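Local coordinates for Galactose/lactose metabolism regulatory protein GAL80 (Saccharomyces cerevisiae, PDB 3BTV) that binds the activator GAL4 and blocks its transcriptional activation of the lactose/galactose metabolic genes when no inducing sugar is present, at residues S101-V106 with L132-S137; V124-A129 with F214-D219; G186-E191 with V257-P262; P197-I200 with G204-V207. The protein carries 1 engineered substitution. All blocks are in the same frame, centred on the assembly; numbering follows the deposited sequence.

Contact 1 (S101-V106 with L132-S137)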
loop_
_atom_site.group_PDB
_atom_site.type_symbol
_atom_site.label_atom_id
_atom_site.label_comp_id
_atom_site.label_asym_id
_atom_site.label_seq_id
_atom_site.Cartn_x
_atom_site.Cartn_y
_atom_site.Cartn_z
ATOM N N SER B 101 31.409 -7.904 -7.379
ATOM C CA SER B 101 32.867 -7.914 -7.269
ATOM C C SER B 101 33.380 -7.246 -5.994
ATOM O O SER B 101 34.584 -7.273 -5.723
ATOM C CB SER B 101 33.502 -7.219 -8.479
ATOM O OG SER B 101 33.167 -7.887 -9.681
ATOM N N HIS B 102 32.473 -6.644 -5.227
ATOM C CA HIS B 102 32.841 -5.895 -4.021
ATOM C C HIS B 102 33.651 -6.721 -3.030
ATOM O O HIS B 102 34.730 -6.316 -2.608
ATOM C CB HIS B 102 31.591 -5.353 -3.322
ATOM C CG HIS B 102 31.045 -4.099 -3.935
ATOM N ND1 HIS B 102 29.980 -3.408 -3.395
ATOM C CD2 HIS B 102 31.426 -3.401 -5.031
ATOM C CE1 HIS B 102 29.718 -2.349 -4.141
ATOM N NE2 HIS B 102 30.583 -2.321 -5.140
ATOM N N TYR B 103 33.115 -7.873 -2.652
ATOM C CA TYR B 103 33.758 -8.723 -1.657
ATOM C C TYR B 103 35.140 -9.170 -2.114
ATOM O O TYR B 103 36.123 -9.013 -1.385
ATOM C CB TYR B 103 32.869 -9.930 -1.353
ATOM C CG TYR B 103 33.349 -10.812 -0.227
ATOM C CD1 TYR B 103 33.162 -10.446 1.102
ATOM C CD2 TYR B 103 33.959 -12.032 -0.493
ATOM C CE1 TYR B 103 33.590 -11.269 2.137
ATOM C CE2 TYR B 103 34.387 -12.857 0.529
ATOM C CZ TYR B 103 34.202 -12.470 1.842
ATOM O OH TYR B 103 34.629 -13.290 2.860
ATOM N N GLU B 104 35.224 -9.704 -3.330
ATOM C CA GLU B 104 36.493 -10.255 -3.824
ATOM C C GLU B 104 37.568 -9.184 -3.952
ATOM O O GLU B 104 38.747 -9.475 -3.819
ATOM C CB GLU B 104 36.308 -10.976 -5.166
ATOM C CG GLU B 104 36.260 -10.049 -6.375
ATOM C CD GLU B 104 35.792 -10.752 -7.639
ATOM O OE1 GLU B 104 34.894 -11.617 -7.541
ATOM O OE2 GLU B 104 36.319 -10.431 -8.728
ATOM N N VAL B 105 37.159 -7.946 -4.196
ATOM C CA VAL B 105 38.117 -6.854 -4.333
ATOM C C VAL B 105 38.436 -6.185 -2.997
ATOM O O VAL B 105 39.599 -5.992 -2.655
ATOM C CB VAL B 105 37.608 -5.771 -5.294
ATOM C CG1 VAL B 105 38.596 -4.617 -5.328
ATOM C CG2 VAL B 105 37.418 -6.353 -6.688
ATOM N N VAL B 106 37.399 -5.831 -2.243
ATOM C CA VAL B 106 37.585 -5.052 -1.020
ATOM C C VAL B 106 38.344 -5.797 0.081
ATOM O O VAL B 106 39.161 -5.201 0.780
ATOM C CB VAL B 106 36.240 -4.523 -0.479
ATOM C CG1 VAL B 106 36.431 -3.829 0.860
ATOM C CG2 VAL B 106 35.609 -3.563 -1.489
ATOM N N LEU B 132 24.032 -10.395 3.388
ATOM C CA LEU B 132 24.292 -9.844 4.711
ATOM C C LEU B 132 25.613 -10.425 5.240
ATOM O O LEU B 132 26.464 -9.710 5.783
ATOM C CB LEU B 132 23.116 -10.156 5.649
ATOM C CG LEU B 132 23.261 -9.719 7.106
ATOM C CD1 LEU B 132 23.590 -8.243 7.186
ATOM C CD2 LEU B 132 22.021 -10.041 7.899
ATOM N N ASP B 133 25.796 -11.724 5.046
ATOM C CA ASP B 133 27.047 -12.380 5.437
ATOM C C ASP B 133 28.273 -11.655 4.890
ATOM O O ASP B 133 29.176 -11.293 5.646
ATOM C CB ASP B 133 27.061 -13.838 4.985
ATOM C CG ASP B 133 26.242 -14.735 5.892
ATOM O OD1 ASP B 133 25.949 -14.320 7.034
ATOM O OD2 ASP B 133 25.895 -15.856 5.466
ATOM N N GLN B 134 28.302 -11.447 3.575
ATOM C CA GLN B 134 29.375 -10.680 2.944
ATOM C C GLN B 134 29.483 -9.281 3.537
ATOM O O GLN B 134 30.586 -8.795 3.792
ATOM C CB GLN B 134 29.129 -10.542 1.438
ATOM C CG GLN B 134 29.635 -11.695 0.587
ATOM C CD GLN B 134 29.678 -11.356 -0.903
ATOM O OE1 GLN B 134 29.226 -10.287 -1.335
ATOM N NE2 GLN B 134 30.232 -12.267 -1.693
ATOM N N ALA B 135 28.336 -8.622 3.724
ATOM C CA ALA B 135 28.336 -7.239 4.210
ATOM C C ALA B 135 28.993 -7.154 5.590
ATOM O O ALA B 135 29.821 -6.276 5.854
ATOM C CB ALA B 135 26.906 -6.669 4.245
ATOM N N GLU B 136 28.628 -8.085 6.462
ATOM C CA GLU B 136 29.230 -8.162 7.789
ATOM C C GLU B 136 30.730 -8.411 7.757
ATOM O O GLU B 136 31.480 -7.804 8.525
ATOM C CB GLU B 136 28.504 -9.190 8.658
ATOM C CG GLU B 136 27.284 -8.578 9.324
ATOM C CD GLU B 136 26.293 -9.601 9.832
ATOM O OE1 GLU B 136 26.549 -10.815 9.671
ATOM O OE2 GLU B 136 25.255 -9.181 10.392
ATOM N N SER B 137 31.186 -9.264 6.846
ATOM C CA SER B 137 32.624 -9.509 6.713
ATOM C C SER B 137 33.350 -8.250 6.301
ATOM O O SER B 137 34.418 -7.938 6.828
ATOM C CB SER B 137 32.916 -10.600 5.684
ATOM O OG SER B 137 32.537 -11.871 6.174
#
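Gln-134 lays its side chain across one face of the Tyr-103 ring, and following it outward traces most of the contact. Its CB stands 4.0 Å from Tyr-103 CD1. CG then passes over the ring, 4.2 Å from the centroid and 27° off the normal, a CH-pi contact. The amide carbon CD reaches the root of the tyrosine, 3.5 Å from Tyr-103 CB, and NE2 lies over the same end, 3.7 Å from Tyr-103 CG. The amide is turned almost flat against the ring, with only 8° between their planes. OE1 is held by the backbone N of Cys-130, which probably helps to fix this orientation. The ring is presented to helix 132-143 because Tyr-103 CG stands anti to the backbone N (chi1 -174°). One turn on from Gln-134, Ser-137 meets the ring at its edge, CB lying in the ring plane 3.7 Å from Tyr-103 CE1. The two helices each follow a strand of the parallel Rossmann sheet, and the contact joins them near their N-terminal ends. With the glutamine OE1 taken by a backbone N just ahead of the helix, what meets the tyrosine is aliphatic chain and amide flat, so the contact is mainly dispersion over the ring.

Contact 2 (V124-A129 with F214-D219)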
loop_
_atom_site.group_PDB
_atom_site.type_symbol
_atom_site.label_atom_id
_atom_site.label_comp_id
_atom_site.label_asym_id
_atom_site.label_seq_id
_atom_site.Cartn_x
_atom_site.Cartn_y
_atom_site.Cartn_z
ATOM N N VAL B 124 32.439 3.172 -0.691
ATOM C CA VAL B 124 31.853 2.070 -1.460
ATOM C C VAL B 124 30.444 2.409 -1.894
ATOM O O VAL B 124 29.708 3.068 -1.165
ATOM C CB VAL B 124 31.845 0.739 -0.655
ATOM C CG1 VAL B 124 31.312 -0.412 -1.505
ATOM C CG2 VAL B 124 33.258 0.406 -0.154
ATOM N N GLU B 125 30.058 1.956 -3.079
ATOM C CA GLU B 125 28.692 2.167 -3.543
ATOM C C GLU B 125 27.720 1.161 -2.958
ATOM O O GLU B 125 28.111 0.063 -2.571
ATOM C CB GLU B 125 28.638 2.128 -5.064
ATOM C CG GLU B 125 29.257 3.357 -5.684
ATOM C CD GLU B 125 28.980 3.448 -7.159
ATOM O OE1 GLU B 125 29.186 2.427 -7.852
ATOM O OE2 GLU B 125 28.554 4.533 -7.619
ATOM N N TRP B 126 26.458 1.562 -2.861
ATOM C CA TRP B 126 25.384 0.649 -2.484
ATOM C C TRP B 126 25.022 -0.151 -3.730
ATOM O O TRP B 126 24.943 0.420 -4.811
ATOM C CB TRP B 126 24.167 1.426 -1.970
ATOM C CG TRP B 126 23.017 0.527 -1.625
ATOM C CD1 TRP B 126 21.920 0.285 -2.385
ATOM C CD2 TRP B 126 22.881 -0.281 -0.451
ATOM N NE1 TRP B 126 21.107 -0.622 -1.763
ATOM C CE2 TRP B 126 21.676 -0.990 -0.572
ATOM C CE3 TRP B 126 23.670 -0.484 0.685
ATOM C CZ2 TRP B 126 21.221 -1.875 0.411
ATOM C CZ3 TRP B 126 23.219 -1.358 1.660
ATOM C CH2 TRP B 126 22.012 -2.049 1.513
ATOM N N ALA B 127 24.815 -1.461 -3.608
ATOM C CA ALA B 127 24.828 -2.171 -2.337
ATOM C C ALA B 127 26.238 -2.553 -1.911
ATOM O O ALA B 127 27.129 -2.735 -2.743
ATOM C CB ALA B 127 23.951 -3.426 -2.431
ATOM N N LEU B 128 26.432 -2.694 -0.603
ATOM C CA LEU B 128 27.747 -3.004 -0.069
ATOM C C LEU B 128 28.216 -4.375 -0.560
ATOM O O LEU B 128 29.353 -4.531 -0.994
ATOM C CB LEU B 128 27.739 -2.961 1.464
ATOM C CG LEU B 128 29.089 -3.299 2.114
ATOM C CD1 LEU B 128 30.219 -2.448 1.516
ATOM C CD2 LEU B 128 29.020 -3.122 3.627
ATOM N N ALA B 129 27.325 -5.358 -0.514
ATOM C CA ALA B 129 27.679 -6.708 -0.942
ATOM C C ALA B 129 26.460 -7.476 -1.449
ATOM O O ALA B 129 25.359 -6.925 -1.543
ATOM C CB ALA B 129 28.346 -7.461 0.190
ATOM N N PHE B 214 14.162 -0.545 -3.692
ATOM C CA PHE B 214 13.571 -0.455 -2.375
ATOM C C PHE B 214 14.604 -0.031 -1.328
ATOM O O PHE B 214 14.298 0.762 -0.438
ATOM C CB PHE B 214 12.924 -1.783 -2.005
ATOM C CG PHE B 214 12.387 -1.821 -0.605
ATOM C CD1 PHE B 214 11.198 -1.194 -0.289
ATOM C CD2 PHE B 214 13.078 -2.476 0.391
ATOM C CE1 PHE B 214 10.713 -1.229 0.990
ATOM C CE2 PHE B 214 12.591 -2.516 1.680
ATOM C CZ PHE B 214 11.414 -1.897 1.978
ATOM N N GLY B 215 15.827 -0.546 -1.433
ATOM C CA GLY B 215 16.876 -0.168 -0.501
ATOM C C GLY B 215 17.130 1.342 -0.427
ATOM O O GLY B 215 17.124 1.936 0.650
ATOM N N HIS B 216 17.383 1.973 -1.570
ATOM C CA HIS B 216 17.619 3.415 -1.576
ATOM C C HIS B 216 16.401 4.144 -0.991
ATOM O O HIS B 216 16.532 5.014 -0.140
ATOM C CB HIS B 216 17.891 3.926 -2.995
ATOM C CG HIS B 216 19.305 3.744 -3.456
ATOM N ND1 HIS B 216 20.345 4.531 -3.006
ATOM C CD2 HIS B 216 19.842 2.894 -4.368
ATOM C CE1 HIS B 216 21.468 4.164 -3.606
ATOM N NE2 HIS B 216 21.190 3.174 -4.438
ATOM N N THR B 217 15.215 3.739 -1.425
ATOM C CA THR B 217 13.983 4.420 -1.033
ATOM C C THR B 217 13.622 4.266 0.442
ATOM O O THR B 217 13.275 5.235 1.113
ATOM C CB THR B 217 12.802 3.950 -1.893
ATOM O OG1 THR B 217 13.126 4.143 -3.275
ATOM C CG2 THR B 217 11.554 4.765 -1.564
ATOM N N ILE B 218 13.698 3.052 0.955
ATOM C CA ILE B 218 13.299 2.817 2.325
ATOM C C ILE B 218 14.330 3.454 3.252
ATOM O O ILE B 218 14.020 3.881 4.369
ATOM C CB ILE B 218 13.136 1.312 2.612
ATOM C CG1 ILE B 218 12.138 1.104 3.753
ATOM C CG2 ILE B 218 14.497 0.687 2.909
ATOM C CD1 ILE B 218 10.690 1.396 3.396
ATOM N N ASP B 219 15.559 3.554 2.775
ATOM C CA ASP B 219 16.568 4.214 3.587
ATOM C C ASP B 219 16.297 5.707 3.715
ATOM O O ASP B 219 16.447 6.255 4.801
ATOM C CB ASP B 219 17.988 4.021 3.051
ATOM C CG ASP B 219 19.006 4.804 3.866
ATOM O OD1 ASP B 219 19.228 4.449 5.044
ATOM O OD2 ASP B 219 19.549 5.802 3.350
#
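Trp-126 turns the edge of its indole toward the face of the His-216 imidazole, a T-shaped pair with planes at 76° and centroids of the five-membered rings 4.9 Å apart. The atom over the imidazole face is Trp-126 CD1, which lies 3.6 Å from His-216 NE2. On one face of the indole sits Ala-127 CB, 3.8 Å above the plane and over its centre; a cis peptide bond joins these two residues. Gly-215 brings its CA to 4.4 Å from Trp-126 NE1, approaching the indole obliquely, and the absence of a side chain lets the helix come this near. The indole extends toward helix 209-225 with CG anti to the backbone N (chi1 178°), and its NE1 donates to the carbonyl oxygen of Thr-211 in the turn before, which probably helps to fix the rotation of the ring. The side chains of Trp-126 and His-216 point opposite ways as they pass. Trp-126 also meets the ring of His-412 and the side chain of Leu-411, both on helix 405-424. The contact thus lies near the centre of the chain, where the loop leaving strand 121-125 of the Rossmann sheet is fastened to helix 209-225 of the C-terminal region, with helix 405-424 packed against both.

Contact 3 (G186-E191 with V257-P262)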
loop_
_atom_site.group_PDB
_atom_site.type_symbol
_atom_site.label_atom_id
_atom_site.label_comp_id
_atom_site.label_asym_id
_atom_site.label_seq_id
_atom_site.Cartn_x
_atom_site.Cartn_y
_atom_site.Cartn_z
ATOM N N GLY B 186 11.933 -0.199 -12.877
ATOM C CA GLY B 186 12.338 0.082 -14.242
ATOM C C GLY B 186 12.527 -1.096 -15.182
ATOM O O GLY B 186 11.887 -1.176 -16.235
ATOM N N TRP B 187 13.417 -2.007 -14.815
ATOM C CA TRP B 187 13.915 -2.985 -15.781
ATOM C C TRP B 187 13.437 -4.412 -15.534
ATOM O O TRP B 187 13.811 -5.341 -16.250
ATOM C CB TRP B 187 15.441 -2.925 -15.818
ATOM C CG TRP B 187 15.932 -1.519 -15.806
ATOM C CD1 TRP B 187 15.815 -0.603 -16.812
ATOM C CD2 TRP B 187 16.601 -0.850 -14.729
ATOM N NE1 TRP B 187 16.376 0.593 -16.431
ATOM C CE2 TRP B 187 16.866 0.469 -15.158
ATOM C CE3 TRP B 187 17.007 -1.239 -13.447
ATOM C CZ2 TRP B 187 17.518 1.402 -14.350
ATOM C CZ3 TRP B 187 17.656 -0.310 -12.646
ATOM C CH2 TRP B 187 17.904 0.995 -13.102
ATOM N N TYR B 188 12.583 -4.573 -14.535
ATOM C CA TYR B 188 12.186 -5.893 -14.092
ATOM C C TYR B 188 10.723 -6.178 -14.421
ATOM O O TYR B 188 10.020 -6.847 -13.664
ATOM C CB TYR B 188 12.458 -6.004 -12.600
ATOM C CG TYR B 188 13.920 -5.828 -12.253
ATOM C CD1 TYR B 188 14.347 -4.845 -11.355
ATOM C CD2 TYR B 188 14.881 -6.643 -12.838
ATOM C CE1 TYR B 188 15.692 -4.702 -11.040
ATOM C CE2 TYR B 188 16.215 -6.503 -12.542
ATOM C CZ TYR B 188 16.622 -5.556 -11.644
ATOM O OH TYR B 188 17.971 -5.475 -11.381
ATOM N N GLY B 189 10.272 -5.645 -15.553
ATOM C CA GLY B 189 8.922 -5.867 -16.032
ATOM C C GLY B 189 8.911 -6.965 -17.080
ATOM O O GLY B 189 9.800 -7.815 -17.101
ATOM N N TYR B 190 7.913 -6.945 -17.961
ATOM C CA TYR B 190 7.759 -7.999 -18.970
ATOM C C TYR B 190 8.816 -7.966 -20.080
ATOM O O TYR B 190 8.789 -8.782 -20.999
ATOM C CB TYR B 190 6.369 -7.920 -19.600
ATOM C CG TYR B 190 5.243 -8.150 -18.623
ATOM C CD1 TYR B 190 4.570 -7.082 -18.036
ATOM C CD2 TYR B 190 4.853 -9.438 -18.287
ATOM C CE1 TYR B 190 3.531 -7.301 -17.141
ATOM C CE2 TYR B 190 3.828 -9.670 -17.403
ATOM C CZ TYR B 190 3.168 -8.599 -16.827
ATOM O OH TYR B 190 2.143 -8.835 -15.942
ATOM N N GLU B 191 9.751 -7.029 -20.000
ATOM C CA GLU B 191 10.711 -6.870 -21.082
ATOM C C GLU B 191 12.108 -6.506 -20.606
ATOM O O GLU B 191 12.284 -5.858 -19.569
ATOM C CB GLU B 191 10.227 -5.815 -22.080
ATOM C CG GLU B 191 8.986 -6.199 -22.867
ATOM C CD GLU B 191 8.363 -5.000 -23.562
ATOM O OE1 GLU B 191 8.808 -3.863 -23.299
ATOM O OE2 GLU B 191 7.430 -5.187 -24.368
ATOM N N VAL B 257 14.107 -14.359 -22.178
ATOM C CA VAL B 257 15.257 -14.664 -21.326
ATOM C C VAL B 257 14.824 -14.768 -19.867
ATOM O O VAL B 257 13.887 -14.094 -19.445
ATOM C CB VAL B 257 16.369 -13.611 -21.453
ATOM C CG1 VAL B 257 17.125 -13.777 -22.787
ATOM C CG2 VAL B 257 15.803 -12.190 -21.278
ATOM N N PRO B 258 15.517 -15.610 -19.087
ATOM C CA PRO B 258 15.054 -15.909 -17.731
ATOM C C PRO B 258 15.470 -14.839 -16.728
ATOM O O PRO B 258 16.533 -14.223 -16.857
ATOM C CB PRO B 258 15.758 -17.238 -17.403
ATOM C CG PRO B 258 16.586 -17.599 -18.639
ATOM C CD PRO B 258 16.755 -16.335 -19.411
ATOM N N LYS B 259 14.619 -14.621 -15.729
ATOM C CA LYS B 259 14.931 -13.705 -14.646
ATOM C C LYS B 259 14.713 -14.453 -13.341
ATOM O O LYS B 259 13.667 -15.072 -13.141
ATOM C CB LYS B 259 14.012 -12.477 -14.723
ATOM C CG LYS B 259 14.174 -11.460 -13.596
ATOM C CD LYS B 259 13.321 -10.200 -13.837
ATOM C CE LYS B 259 11.806 -10.483 -13.737
ATOM N NZ LYS B 259 11.426 -11.357 -12.565
ATOM N N THR B 260 15.694 -14.418 -12.447
ATOM C CA THR B 260 15.455 -14.986 -11.124
ATOM C C THR B 260 15.301 -13.917 -10.037
ATOM O O THR B 260 14.969 -14.240 -8.902
ATOM C CB THR B 260 16.542 -15.995 -10.728
ATOM O OG1 THR B 260 17.829 -15.377 -10.841
ATOM C CG2 THR B 260 16.479 -17.224 -11.639
ATOM N N VAL B 261 15.548 -12.652 -10.378
ATOM C CA VAL B 261 15.271 -11.557 -9.436
ATOM C C VAL B 261 13.774 -11.168 -9.433
ATOM O O VAL B 261 13.045 -11.459 -10.382
ATOM C CB VAL B 261 16.165 -10.327 -9.712
ATOM C CG1 VAL B 261 17.639 -10.695 -9.549
ATOM C CG2 VAL B 261 15.900 -9.784 -11.100
ATOM N N PRO B 262 13.305 -10.504 -8.359
ATOM C CA PRO B 262 11.866 -10.229 -8.235
ATOM C C PRO B 262 11.334 -9.192 -9.224
ATOM O O PRO B 262 12.070 -8.317 -9.679
ATOM C CB PRO B 262 11.740 -9.668 -6.816
ATOM C CG PRO B 262 12.997 -10.087 -6.118
ATOM C CD PRO B 262 14.047 -10.077 -7.160
#
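Tyr-188 packs its ring against Val-261, with CE2 3.6 Å from Val-261 CG2 and CD2 almost as near. The methyl approaches the ring obliquely. Lys-259 adds the aliphatic part of its chain to the same side of the tyrosine, its CD lying 4.0 Å from Tyr-188 CD2, and the two side chains cross at about a right angle. At the base of the ring, Tyr-188 CB rests 3.7 Å from the carbonyl oxygen of Pro-262. All four of these residues are buried.

The next shell is polar and holds the packed groups in place. Lys-259 starts out extended and then bends at chi3 and chi4 (68° and 44°), which swings NZ back to the carbonyl oxygen of Val-261 in its own segment. That bond is 2.7 Å long from NZ to O, and with a C=O...N angle of 164° the donor meets the oxygen almost head-on. The ammonium group also makes a salt bridge with Asp-263 and a hydrogen bond with Asn-238 OD1, which together probably favour its charged form. At the far end of the ring, Tyr-188 OH is tied to the carbonyl oxygen of Ile-200.

Gln-243 NE2 binds the carbonyl oxygens of the residues before and after Tyr-188, which probably steadies its loop. Gln-243 belongs to strand 242-246, the middle strand of a small three-stranded mixed sheet in the C-terminal region. The contact joins two irregular connections at the outer strands of that sheet, one entering strand 191-193 and one leaving strand 255-258.

Contact 4 (P197-I200 with G204-V207)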
loop_
_atom_site.group_PDB
_atom_site.type_symbol
_atom_site.label_atom_id
_atom_site.label_comp_id
_atom_site.label_asym_id
_atom_site.label_seq_id
_atom_site.Cartn_x
_atom_site.Cartn_y
_atom_site.Cartn_z
ATOM N N PRO B 197 22.928 -6.325 -19.516
ATOM C CA PRO B 197 23.771 -7.278 -18.786
ATOM C C PRO B 197 22.939 -8.356 -18.109
ATOM O O PRO B 197 22.043 -8.032 -17.331
ATOM C CB PRO B 197 24.440 -6.408 -17.722
ATOM C CG PRO B 197 24.442 -5.040 -18.297
ATOM C CD PRO B 197 23.198 -4.931 -19.121
ATOM N N LYS B 198 23.246 -9.616 -18.395
ATOM C CA LYS B 198 22.497 -10.740 -17.842
ATOM C C LYS B 198 22.523 -10.760 -16.313
ATOM O O LYS B 198 21.543 -11.141 -15.677
ATOM C CB LYS B 198 23.050 -12.070 -18.370
ATOM C CG LYS B 198 23.445 -12.075 -19.842
ATOM C CD LYS B 198 24.133 -13.390 -20.211
ATOM C CE LYS B 198 24.715 -13.360 -21.620
ATOM N NZ LYS B 198 25.455 -14.616 -21.950
ATOM N N TYR B 199 23.644 -10.350 -15.724
ATOM C CA TYR B 199 23.838 -10.488 -14.280
ATOM C C TYR B 199 22.864 -9.656 -13.447
ATOM O O TYR B 199 22.653 -9.944 -12.270
ATOM C CB TYR B 199 25.274 -10.138 -13.887
ATOM C CG TYR B 199 25.533 -8.659 -13.698
ATOM C CD1 TYR B 199 25.498 -8.086 -12.431
ATOM C CD2 TYR B 199 25.825 -7.838 -14.781
ATOM C CE1 TYR B 199 25.740 -6.735 -12.248
ATOM C CE2 TYR B 199 26.068 -6.485 -14.608
ATOM C CZ TYR B 199 26.024 -5.940 -13.340
ATOM O OH TYR B 199 26.263 -4.597 -13.156
ATOM N N ILE B 200 22.289 -8.623 -14.054
ATOM C CA ILE B 200 21.336 -7.752 -13.371
ATOM C C ILE B 200 20.047 -8.495 -13.031
ATOM O O ILE B 200 19.253 -8.030 -12.215
ATOM C CB ILE B 200 20.954 -6.558 -14.256
ATOM C CG1 ILE B 200 22.189 -5.969 -14.930
ATOM C CG2 ILE B 200 20.241 -5.508 -13.453
ATOM C CD1 ILE B 200 21.864 -4.837 -15.879
ATOM N N GLY B 204 21.262 -13.014 -6.272
ATOM C CA GLY B 204 22.514 -13.150 -5.549
ATOM C C GLY B 204 23.686 -12.348 -6.093
ATOM O O GLY B 204 24.812 -12.489 -5.622
ATOM N N ASN B 205 23.432 -11.506 -7.086
ATOM C CA ASN B 205 24.479 -10.645 -7.622
ATOM C C ASN B 205 24.428 -9.235 -7.045
ATOM O O ASN B 205 25.087 -8.326 -7.550
ATOM C CB ASN B 205 24.399 -10.596 -9.138
ATOM C CG ASN B 205 24.894 -11.872 -9.773
ATOM O OD1 ASN B 205 24.537 -12.199 -10.905
ATOM N ND2 ASN B 205 25.709 -12.617 -9.032
ATOM N N GLY B 206 23.634 -9.058 -5.993
ATOM C CA GLY B 206 23.619 -7.801 -5.256
ATOM C C GLY B 206 22.896 -6.641 -5.927
ATOM O O GLY B 206 23.004 -5.495 -5.484
ATOM N N VAL B 207 22.159 -6.929 -6.995
ATOM C CA VAL B 207 21.392 -5.902 -7.696
ATOM C C VAL B 207 20.004 -6.427 -8.031
ATOM O O VAL B 207 19.869 -7.415 -8.733
ATOM C CB VAL B 207 22.076 -5.433 -8.990
ATOM C CG1 VAL B 207 21.325 -4.238 -9.581
ATOM C CG2 VAL B 207 23.523 -5.068 -8.727
#
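Ile-200 O, the carbonyl oxygen that accepts from Tyr-188 OH, lies 3.6 Å from Val-207 O across the contact. The two oxygens, both acceptors, do not bond each other; they mark where the two backbones draw close. Beside them the side chains of the same residues meet, Val-207 CG1 standing 4.2 Å from Ile-200 CG2. The other methyl of the valine, CG2, reaches Tyr-199 CE1 more loosely, at 4.5 Å and obliquely.

Asn-205 approaches the other end of the tyrosine. Its CB lies 3.6 Å from the carbonyl oxygen of Tyr-199 and also meets the Tyr-199 ring at its edge, near the ring plane. Tyr-199 CG stands between the backbone N and the carbonyl carbon (chi1 84°), and the ring lies back over its neighbour in sequence: Ile-200 CG1 sits 3.9 Å above the plane, offset toward the rim.

Both segments belong to the connection between strand 191-193 and helix 209-225, which folds back on itself after the short 3-10 segment beginning at Lys-198. Gly-204 and Gly-206, both at positive phi, flank Asn-205 in the returning limb. Between the two limbs the sound side-chain contacts are apolar, Ile-200 with Val-207 and, loosely, Tyr-199 with Val-207, so the fit of carbon surfaces probably does much to hold the turn.

Overall arrangement
Contacts 2 and 3 are buried, whereas contacts 1 and 4 lie at the surface. Contact 1 stays within the Rossmann part, contacts 3 and 4 within the C-terminal region, and contact 2 bridges the two. The two helices of contact 1 flank, in the chain, strand 121-125, from which contact 2 starts; His-102 ND1 bonds to Leu-128 O, so helix 102-112 also grips the loop that contact 2 anchors. Contacts 3 and 4 touch through the Tyr-188 hydroxyl, and contact 4 meets contact 2 where Gly-206 packs on Ala-127. Aromatic faces serve contacts 1 and 2; contact 3 adds a buried lysine with charged and polar partners, and contact 4 joins aliphatic groups and a tyrosine edge beside backbone carbonyls.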